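Putative modification methylase (Thermus thermophilus, PDB 2ZIG) probably methylates cytosine in DNA at its N4 position, using S-adenosyl-L-methionine as the methyl donor. Local coordinates at residues B[227-230]-B[231-235]. Numbering follows the deposited sequence.
Sequences RLVR and MFSFV
The main-chain N of Met231 hydrogen-bonds to Arg227 O (3.0 Å) and that of Phe232 to Leu228 O (2.9 Å) in the C-terminal part of helix 222-232, after which the chain runs extended through Ser233. There the serine hydroxyl turns to the next carbonyl: OG donates at 2.8 Å to Val229 O, which otherwise receives a weak bond from Phe232 N, and approaches tilted 34° from the carbonyl plane. A chi1 of 77° sets OG between its own N and carbonyl carbon, turned back to the helix, and a short polar side chain suits this buried end. Replacing the serine by an alanine removes the hydroxyl, and Val229 O would probably be left with little more than the weak Phe232 N bond, the departing chain less firmly tied. The unbranched side chain of Met231 lies alongside Arg227, SD 4.0 Å from Arg227 CG, while its CB sits over one face of the Phe232 ring, toward the rim. Leu228 CD2 meets Phe232 CE2 at 4.2 Å, one turn apart on the apolar side. That side packs on strand 41-46 of the Rossmann-like methyltransferase sheet, Leu228 against Val45 and Phe232 against Leu43. Arg227 instead reaches out to a salt bridge with Asp207, while Met231 touches both Phe200 of helix 194-200 and Ile163 of the second subunit.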
# COMPACT_ATOMS: atom_id res chain seq x y z
N ARG B 227 8.07 -9.45 -16.63
CA ARG B 227 8.95 -8.46 -16.02
C ARG B 227 9.38 -8.94 -14.62
O ARG B 227 10.55 -8.86 -14.26
CB ARG B 227 8.22 -7.12 -15.95
CG ARG B 227 9.08 -5.92 -15.63
CD ARG B 227 8.30 -4.60 -15.81
NE ARG B 227 8.09 -4.25 -17.22
CZ ARG B 227 7.59 -3.08 -17.63
NH1 ARG B 227 7.23 -2.15 -16.75
NH2 ARG B 227 7.49 -2.83 -18.93
N LEU B 228 8.44 -9.46 -13.85
CA LEU B 228 8.74 -9.93 -12.50
C LEU B 228 9.69 -11.14 -12.53
O LEU B 228 10.66 -11.20 -11.78
CB LEU B 228 7.45 -10.27 -11.75
CG LEU B 228 6.58 -9.03 -11.47
CD1 LEU B 228 5.18 -9.43 -10.98
CD2 LEU B 228 7.30 -8.14 -10.43
N VAL B 229 9.41 -12.09 -13.42
CA VAL B 229 10.26 -13.26 -13.55
C VAL B 229 11.70 -12.83 -13.85
O VAL B 229 12.64 -13.27 -13.20
CB VAL B 229 9.77 -14.20 -14.67
CG1 VAL B 229 10.80 -15.31 -14.92
CG2 VAL B 229 8.44 -14.83 -14.29
N ARG B 230 11.86 -11.94 -14.83
CA ARG B 230 13.19 -11.47 -15.22
C ARG B 230 13.91 -10.72 -14.10
O ARG B 230 15.14 -10.75 -14.03
CB ARG B 230 13.11 -10.58 -16.45
CG ARG B 230 12.50 -11.27 -17.67
CD ARG B 230 12.52 -10.36 -18.86
NE ARG B 230 13.88 -9.94 -19.18
CZ ARG B 230 14.18 -8.95 -20.01
NH1 ARG B 230 13.20 -8.26 -20.60
NH2 ARG B 230 15.45 -8.65 -20.25
N MET B 231 13.14 -10.06 -13.24
CA MET B 231 13.72 -9.28 -12.15
C MET B 231 14.03 -10.07 -10.89
O MET B 231 14.96 -9.73 -10.17
CB MET B 231 12.78 -8.15 -11.75
CG MET B 231 12.51 -7.09 -12.79
SD MET B 231 11.10 -6.10 -12.22
CE MET B 231 11.84 -5.21 -10.77
N PHE B 232 13.26 -11.11 -10.61
CA PHE B 232 13.48 -11.82 -9.37
C PHE B 232 13.70 -13.32 -9.42
O PHE B 232 13.28 -14.02 -8.50
CB PHE B 232 12.34 -11.47 -8.41
CG PHE B 232 12.22 -9.99 -8.15
CD1 PHE B 232 13.22 -9.31 -7.46
CD2 PHE B 232 11.13 -9.27 -8.65
CE1 PHE B 232 13.15 -7.92 -7.27
CE2 PHE B 232 11.05 -7.88 -8.46
CZ PHE B 232 12.06 -7.21 -7.77
N SER B 233 14.34 -13.80 -10.48
CA SER B 233 14.67 -15.21 -10.63
C SER B 233 15.75 -15.28 -11.70
O SER B 233 15.97 -14.32 -12.42
CB SER B 233 13.46 -16.04 -11.06
OG SER B 233 13.19 -15.87 -12.44
N PHE B 234 16.42 -16.43 -11.78
CA PHE B 234 17.47 -16.65 -12.78
C PHE B 234 17.02 -17.74 -13.74
O PHE B 234 16.17 -18.56 -13.40
CB PHE B 234 18.76 -17.10 -12.10
CG PHE B 234 19.42 -16.03 -11.28
CD1 PHE B 234 20.19 -15.05 -11.88
CD2 PHE B 234 19.26 -16.00 -9.89
CE1 PHE B 234 20.80 -14.05 -11.12
CE2 PHE B 234 19.86 -15.00 -9.12
CZ PHE B 234 20.63 -14.03 -9.74
N VAL B 235 17.59 -17.74 -14.94
CA VAL B 235 17.26 -18.77 -15.92
C VAL B 235 17.46 -20.10 -15.19
O VAL B 235 18.42 -20.26 -14.43
CB VAL B 235 18.21 -18.71 -17.14
CG1 VAL B 235 17.92 -19.85 -18.09
CG2 VAL B 235 18.04 -17.39 -17.86